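Local structure of aminoglycoside phosphotransferase (Streptomyces rimosus subsp. rimosus ATCC 10970, 6FUX) at residues 58-63 against 208-213; 70-75 against 86-91. The protein probably transfers a phosphate group from a nucleoside triphosphate to a hydroxyl of an aminoglycoside antibiotic such as streptomycin. All coordinates share one frame; numbering follows the deposited sequence. Where two conformers were deposited one is given.

Contacts 1 and 2 lie next to each other, their centres about 11 Å apart, and both touch ADP. Along the chain, helix 50-63 leads into the hairpin of strands 73-79 and 82-88, and the loop 208-213 follows much later. Contact 2 is therefore nested inside the loop that contact 1 closes. The hairpin forms one edge of the five-stranded antiparallel sheet, with strand 73-79 outermost. The helix packs on it, with Val60 CG1 3.5 Å from Val73 CG2. Near the nucleotide, Ile208 CG2 lies 3.7 Å from Val90 CG2. Residues 86-91 and Ile208 meet the adenosine, as in other kinase-like folds; helix 50-63 packs behind them, against the strand through Val73 and the loop through Leu210.

Contact 1. Residues 58-63 against 208-213; sequences DRVSWL and IDLGRL. With ADP (adenosine-5'-diphosphate), chain C.
Arg59, Leu63, Leu210 and Leu213 join helix 50-63 to the Ile-Asp-Leu-Gly loop of the kinase-like fold. By family resemblance, the helix corresponds to helix C of protein kinases and the loop to their Asp-Phe-Gly motif. Arg59 makes the polar link. Its CG is anti to its carbonyl carbon (chi1 -79°), and the extended chain then carries NE to the turn, running past Leu213 in the opposite direction. NE donates to Leu213 O at 2.8 Å, with an N-H...O angle of 147°. The donor lies in the carbonyl plane, on a lone pair, but the oxygen sits 22° out of the guanidinium plane. NH2 adds a weak bond to Leu213 O at 3.3 Å. Gly211 O lies over one guanidinium face, and Arg59 CD is 3.4 Å from Leu210 O. Residues 210-213 form a type I turn, closed by Leu213 N to Leu210 O at 3.1 Å.

The rest is apolar. Leu63 CD2 meets Leu210 CD1 at 3.7 Å, crossing at about a right angle. In the conformer given, Leu213 CD2 reaches the edge of the Trp62 ring, 3.9 Å from CE3. At the far end of the loop, Ile208 CD1 touches the ribose of ADP, 3.3 Å from C2'. An alanine in place of Arg59 would leave Leu213 O without its guanidinium donors and is likely to give the turn more freedom to shift. Of the turn carbonyls gathered round the guanidinium, Leu213 O takes its hydrogen bonds; their partial negative charge probably suits the positive group.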
loop_
_atom_site.group_PDB
_atom_site.type_symbol
_atom_site.label_atom_id
_atom_site.label_comp_id
_atom_site.label_asym_id
_atom_site.label_seq_id
_atom_site.Cartn_x
_atom_site.Cartn_y
_atom_site.Cartn_z
ATOM N N ASP A 58 -4.138 -9.335 -10.782
ATOM C CA ASP A 58 -4.972 -10.367 -10.131
ATOM C C ASP A 58 -5.581 -9.836 -8.820
ATOM O O ASP A 58 -6.757 -10.134 -8.519
ATOM C CB ASP A 58 -4.239 -11.678 -10.013
ATOM C CG ASP A 58 -3.749 -12.312 -11.313
ATOM O OD1 ASP A 58 -4.354 -12.057 -12.422
ATOM O OD2 ASP A 58 -2.825 -13.199 -11.245
ATOM N N ARG A 59 -4.816 -9.137 -8.042
ATOM C CA ARG A 59 -5.271 -8.613 -6.784
ATOM C C ARG A 59 -6.387 -7.590 -6.989
ATOM O O ARG A 59 -7.417 -7.640 -6.321
ATOM C CB ARG A 59 -4.112 -7.996 -6.036
ATOM C CG ARG A 59 -3.215 -9.011 -5.330
ATOM C CD ARG A 59 -1.838 -8.467 -5.080
ATOM N NE ARG A 59 -1.142 -9.227 -4.038
ATOM C CZ ARG A 59 -0.368 -10.260 -4.296
ATOM N NH1 ARG A 59 -0.315 -10.744 -5.537
ATOM N NH2 ARG A 59 0.096 -10.992 -3.290
ATOM N N VAL A 60 -6.269 -6.736 -8.029
ATOM C CA VAL A 60 -7.207 -5.708 -8.299
ATOM C C VAL A 60 -8.485 -6.374 -8.813
ATOM O O VAL A 60 -9.576 -6.066 -8.304
ATOM C CB VAL A 60 -6.681 -4.654 -9.278
ATOM C CG1 VAL A 60 -7.741 -3.632 -9.582
ATOM C CG2 VAL A 60 -5.430 -3.927 -8.728
ATOM N N SER A 61 -8.321 -7.299 -9.748
ATOM C CA SER A 61 -9.471 -7.999 -10.292
ATOM C C SER A 61 -10.226 -8.764 -9.215
ATOM O O SER A 61 -11.476 -8.751 -9.189
ATOM C CB SER A 61 -9.162 -8.924 -11.478
ATOM O OG SER A 61 -8.835 -8.073 -12.549
ATOM N N TRP A 62 -9.473 -9.403 -8.348
ATOM C CA TRP A 62 -10.190 -10.217 -7.324
ATOM C C TRP A 62 -10.879 -9.267 -6.352
ATOM O O TRP A 62 -12.035 -9.527 -5.905
ATOM C CB TRP A 62 -9.163 -11.114 -6.625
ATOM C CG TRP A 62 -9.693 -11.852 -5.417
ATOM C CD1 TRP A 62 -10.461 -12.996 -5.439
ATOM C CD2 TRP A 62 -9.579 -11.483 -4.033
ATOM N NE1 TRP A 62 -10.820 -13.355 -4.164
ATOM C CE2 TRP A 62 -10.374 -12.418 -3.314
ATOM C CE3 TRP A 62 -9.079 -10.402 -3.342
ATOM C CZ2 TRP A 62 -10.422 -12.422 -1.930
ATOM C CZ3 TRP A 62 -9.200 -10.364 -1.971
ATOM C CH2 TRP A 62 -9.871 -11.381 -1.296
ATOM N N LEU A 63 -10.194 -8.198 -5.939
ATOM C CA LEU A 63 -10.853 -7.306 -4.987
ATOM C C LEU A 63 -12.172 -6.725 -5.543
ATOM O O LEU A 63 -13.091 -6.429 -4.764
ATOM C CB LEU A 63 -9.903 -6.178 -4.549
ATOM C CG LEU A 63 -10.360 -5.387 -3.342
ATOM C CD1 LEU A 63 -10.202 -6.214 -2.088
ATOM C CD2 LEU A 63 -9.568 -4.078 -3.247
ATOM N N ILE A 208 -6.304 2.307 -3.473
ATOM C CA ILE A 208 -5.502 2.158 -4.686
ATOM C C ILE A 208 -4.167 1.465 -4.328
ATOM O O ILE A 208 -3.818 1.328 -3.122
ATOM C CB ILE A 208 -5.298 3.538 -5.382
ATOM C CG1 ILE A 208 -4.575 4.554 -4.513
ATOM C CG2 ILE A 208 -6.603 4.088 -5.999
ATOM C CD1 ILE A 208 -3.875 5.619 -5.300
ATOM N N ASP A 209 -3.309 1.210 -5.341
ATOM C CA ASP A 209 -1.927 0.697 -5.103
ATOM C C ASP A 209 -1.967 -0.636 -4.325
ATOM O O ASP A 209 -1.480 -0.782 -3.219
ATOM C CB ASP A 209 -1.081 1.769 -4.438
ATOM C CG ASP A 209 0.400 1.766 -4.701
ATOM O OD1 ASP A 209 0.809 0.996 -5.576
ATOM O OD2 ASP A 209 1.131 2.484 -3.923
ATOM N N LEU A 210 -2.606 -1.592 -4.980
ATOM C CA LEU A 210 -3.038 -2.891 -4.349
ATOM C C LEU A 210 -2.070 -4.060 -4.597
ATOM O O LEU A 210 -2.457 -5.223 -4.382
ATOM C CB LEU A 210 -4.482 -3.215 -4.719
ATOM C CG LEU A 210 -5.546 -2.274 -4.207
ATOM C CD1 LEU A 210 -6.784 -2.357 -5.063
ATOM C CD2 LEU A 210 -5.867 -2.619 -2.778
ATOM N N GLY A 211 -0.852 -3.800 -5.044
ATOM C CA GLY A 211 0.018 -4.878 -5.454
ATOM C C GLY A 211 0.607 -5.721 -4.329
ATOM O O GLY A 211 1.230 -6.754 -4.633
ATOM N N ARG A 212 0.443 -5.279 -3.088
ATOM C CA ARG A 212 0.822 -6.093 -1.905
ATOM C C ARG A 212 -0.399 -6.637 -1.165
ATOM O O ARG A 212 -0.296 -7.067 -0.022
ATOM C CB ARG A 212 1.776 -5.320 -0.992
ATOM C CG ARG A 212 3.147 -5.189 -1.569
ATOM C CD ARG A 212 4.022 -4.348 -0.671
ATOM N NE ARG A 212 5.383 -4.424 -1.121
ATOM C CZ ARG A 212 6.460 -4.234 -0.379
ATOM N NH1 ARG A 212 6.337 -3.895 0.906
ATOM N NH2 ARG A 212 7.657 -4.357 -1.001
ATOM N N LEU A 213 -1.581 -6.591 -1.740
ATOM C CA LEU A 213 -2.757 -7.064 -1.040
ATOM C C LEU A 213 -2.573 -8.543 -0.637
ATOM O O LEU A 213 -2.037 -9.332 -1.435
ATOM C CB LEU A 213 -3.945 -6.906 -1.952
ATOM C CG LEU A 213 -5.271 -7.433 -1.388
ATOM C CD1 LEU A 213 -6.058 -6.225 -0.934
ATOM C CD2 LEU A 213 -6.094 -7.948 -2.574
HETATM O "O5'" ADP C . 0.304 4.935 -8.116
HETATM C "C5'" ADP C . 0.992 6.252 -7.947
HETATM C "C4'" ADP C . 0.050 7.494 -7.853
HETATM O "O4'" ADP C . -0.889 7.547 -8.937
HETATM C "C3'" ADP C . -0.909 7.574 -6.586
HETATM O "O3'" ADP C . -0.331 8.171 -5.430
HETATM C "C2'" ADP C . -2.387 7.998 -6.959
HETATM O "O2'" ADP C . -3.195 9.225 -6.682
HETATM C "C1'" ADP C . -2.296 7.630 -8.430
HETATM N N9 ADP C . -3.139 6.435 -8.834
HETATM C C8 ADP C . -2.790 5.205 -9.311
HETATM N N7 ADP C . -3.886 4.432 -9.686
HETATM C C5 ADP C . -4.934 5.218 -9.412
HETATM C C6 ADP C . -6.302 4.982 -9.540
HETATM N N6 ADP C . -6.541 3.668 -10.194
HETATM N N1 ADP C . -7.032 6.074 -9.041
HETATM C C2 ADP C . -6.614 7.221 -8.525
HETATM N N3 ADP C . -5.296 7.540 -8.419
HETATM C C4 ADP C . -4.471 6.557 -8.842
#

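Contact 2. Residues 70-75 against 86-91; sequences GPRVLD and LTSTVE. With ADP (adenosine-5'-diphosphate), chain C.
Arg72 and Ser88 pair where the beta hairpin of strands 73-79 and 82-88 runs into the adenine-binding linker, the hinge of kinase-like folds. The packing is tight here. Ser88 OG stands between its backbone N and carbonyl carbon (chi1 66°), and this turns it to Arg72 N. That N-H reaches OG at 2.9 Å in a nearly straight bond (171°). In return Ser88 N donates to Arg72 O at 3.0 Å. The hydroxyl takes the Arg72 N-H, which is consistent with Ser88 O being turned to the adenine. Pro71 CB packs close against that same carbonyl.

Further along, a classic beta bulge sets both Leu74 and Asp75 against Leu86. Leu86 O accepts from Leu74 N at 2.7 Å and weakly from Asp75 N at 3.4 Å. Leu86 N donates back to Asp75 O at 2.9 Å. The CD1 methyl of Leu74 sits over the face of the Thr87-Ser88 peptide.

The solvent side is looser. Exposed Arg72 bends at its third torsion (-52°) and brings one guanidinium face over the Ser88 methylene, with NH2 3.8 Å from Ser88 CB.

On the buried side the linker reads the adenine edge. ADP N6 donates to Ser88 O at 2.8 Å and only weakly to Thr87 OG1. Val90 N completes the pair of linker bonds, giving its hydrogen to ADP N1 at 2.9 Å.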
loop_
_atom_site.group_PDB
_atom_site.type_symbol
_atom_site.label_atom_id
_atom_site.label_comp_id
_atom_site.label_asym_id
_atom_site.label_seq_id
_atom_site.Cartn_x
_atom_site.Cartn_y
_atom_site.Cartn_z
ATOM N N GLY A 70 -12.455 -0.057 -4.894
ATOM C CA GLY A 70 -11.111 0.033 -5.488
ATOM C C GLY A 70 -11.270 0.201 -6.975
ATOM O O GLY A 70 -12.384 0.359 -7.423
ATOM N N PRO A 71 -10.125 0.280 -7.676
ATOM C CA PRO A 71 -10.242 0.475 -9.113
ATOM C C PRO A 71 -10.707 -0.788 -9.763
ATOM O O PRO A 71 -10.636 -1.888 -9.236
ATOM C CB PRO A 71 -8.817 0.832 -9.566
ATOM C CG PRO A 71 -7.982 0.661 -8.366
ATOM C CD PRO A 71 -8.773 0.129 -7.200
ATOM N N ARG A 72 -11.122 -0.619 -11.025
ATOM C CA ARG A 72 -11.356 -1.734 -11.909
ATOM C C ARG A 72 -10.189 -1.888 -12.872
ATOM O O ARG A 72 -9.596 -0.866 -13.303
ATOM C CB ARG A 72 -12.583 -1.434 -12.778
ATOM C CG ARG A 72 -13.880 -1.435 -11.981
ATOM C CD ARG A 72 -15.096 -0.891 -12.718
ATOM N NE ARG A 72 -14.958 0.440 -13.345
ATOM C CZ ARG A 72 -14.874 0.640 -14.631
ATOM N NH1 ARG A 72 -14.826 -0.391 -15.448
ATOM N NH2 ARG A 72 -14.807 1.869 -15.098
ATOM N N VAL A 73 -9.880 -3.118 -13.230
ATOM C CA VAL A 73 -8.864 -3.397 -14.269
ATOM C C VAL A 73 -9.502 -3.129 -15.603
ATOM O O VAL A 73 -10.486 -3.810 -15.892
ATOM C CB VAL A 73 -8.313 -4.826 -14.180
ATOM C CG1 VAL A 73 -7.310 -5.110 -15.266
ATOM C CG2 VAL A 73 -7.662 -5.056 -12.811
ATOM N N LEU A 74 -8.916 -2.176 -16.336
ATOM C CA LEU A 74 -9.454 -1.885 -17.690
ATOM C C LEU A 74 -8.797 -2.710 -18.777
ATOM O O LEU A 74 -9.394 -2.911 -19.826
ATOM C CB LEU A 74 -9.282 -0.389 -17.911
ATOM C CG LEU A 74 -10.092 0.521 -16.981
ATOM C CD1 LEU A 74 -9.886 1.971 -17.245
ATOM C CD2 LEU A 74 -11.562 0.153 -16.990
ATOM N N ASP A 75 -7.510 -3.003 -18.675
ATOM C CA ASP A 75 -6.723 -3.726 -19.622
ATOM C C ASP A 75 -5.403 -4.174 -19.038
ATOM O O ASP A 75 -4.956 -3.681 -18.028
ATOM C CB ASP A 75 -6.550 -3.002 -20.976
ATOM C CG ASP A 75 -6.507 -3.947 -22.189
ATOM O OD1 ASP A 75 -6.710 -5.215 -22.026
ATOM O OD2 ASP A 75 -6.263 -3.372 -23.333
ATOM N N LEU A 86 -3.785 -1.237 -16.884
ATOM C CA LEU A 86 -4.605 -0.038 -16.913
ATOM C C LEU A 86 -5.789 -0.219 -15.980
ATOM O O LEU A 86 -6.383 -1.305 -15.981
ATOM C CB LEU A 86 -5.167 0.158 -18.355
ATOM C CG LEU A 86 -4.199 0.636 -19.438
ATOM C CD1 LEU A 86 -3.047 -0.364 -19.733
ATOM C CD2 LEU A 86 -4.943 1.014 -20.721
ATOM N N THR A 87 -6.053 0.824 -15.145
ATOM C CA THR A 87 -7.105 0.811 -14.137
ATOM C C THR A 87 -7.899 2.111 -14.231
ATOM O O THR A 87 -7.433 3.201 -14.631
ATOM C CB THR A 87 -6.586 0.587 -12.695
ATOM O OG1 THR A 87 -5.672 1.668 -12.482
ATOM C CG2 THR A 87 -5.954 -0.778 -12.584
ATOM N N SER A 88 -9.148 2.033 -13.761
ATOM C CA SER A 88 -10.029 3.180 -13.664
ATOM C C SER A 88 -9.573 4.062 -12.503
ATOM O O SER A 88 -9.076 3.549 -11.455
ATOM C CB SER A 88 -11.461 2.659 -13.503
ATOM O OG SER A 88 -11.638 1.988 -12.281
ATOM N N THR A 89 -9.720 5.381 -12.655
ATOM C CA THR A 89 -9.405 6.294 -11.600
ATOM C C THR A 89 -10.415 6.072 -10.493
ATOM O O THR A 89 -11.646 6.021 -10.739
ATOM C CB THR A 89 -9.551 7.736 -12.073
ATOM O OG1 THR A 89 -8.506 7.881 -13.025
ATOM C CG2 THR A 89 -9.471 8.748 -10.947
ATOM N N VAL A 90 -9.879 5.956 -9.264
ATOM C CA VAL A 90 -10.729 6.169 -8.060
ATOM C C VAL A 90 -10.752 7.686 -7.776
ATOM O O VAL A 90 -9.697 8.297 -7.398
ATOM C CB VAL A 90 -10.187 5.350 -6.888
ATOM C CG1 VAL A 90 -11.058 5.595 -5.627
ATOM C CG2 VAL A 90 -10.074 3.877 -7.214
ATOM N N GLU A 91 -11.912 8.287 -8.059
ATOM C CA GLU A 91 -12.116 9.706 -8.024
ATOM C C GLU A 91 -12.139 10.202 -6.577
ATOM O O GLU A 91 -12.714 9.524 -5.707
ATOM C CB GLU A 91 -13.435 10.088 -8.686
ATOM C CG GLU A 91 -13.403 9.886 -10.198
ATOM C CD GLU A 91 -12.461 10.771 -11.023
ATOM O OE1 GLU A 91 -11.942 11.836 -10.515
ATOM O OE2 GLU A 91 -12.227 10.388 -12.220
HETATM O "O5'" ADP C . 0.304 4.935 -8.116
HETATM C "C5'" ADP C . 0.992 6.252 -7.947
HETATM C "C4'" ADP C . 0.050 7.494 -7.853
HETATM O "O4'" ADP C . -0.889 7.547 -8.937
HETATM C "C3'" ADP C . -0.909 7.574 -6.586
HETATM O "O3'" ADP C . -0.331 8.171 -5.430
HETATM C "C2'" ADP C . -2.387 7.998 -6.959
HETATM O "O2'" ADP C . -3.195 9.225 -6.682
HETATM C "C1'" ADP C . -2.296 7.630 -8.430
HETATM N N9 ADP C . -3.139 6.435 -8.834
HETATM C C8 ADP C . -2.790 5.205 -9.311
HETATM N N7 ADP C . -3.886 4.432 -9.686
HETATM C C5 ADP C . -4.934 5.218 -9.412
HETATM C C6 ADP C . -6.302 4.982 -9.540
HETATM N N6 ADP C . -6.541 3.668 -10.194
HETATM N N1 ADP C . -7.032 6.074 -9.041
HETATM C C2 ADP C . -6.614 7.221 -8.525
HETATM N N3 ADP C . -5.296 7.540 -8.419
HETATM C C4 ADP C . -4.471 6.557 -8.842
#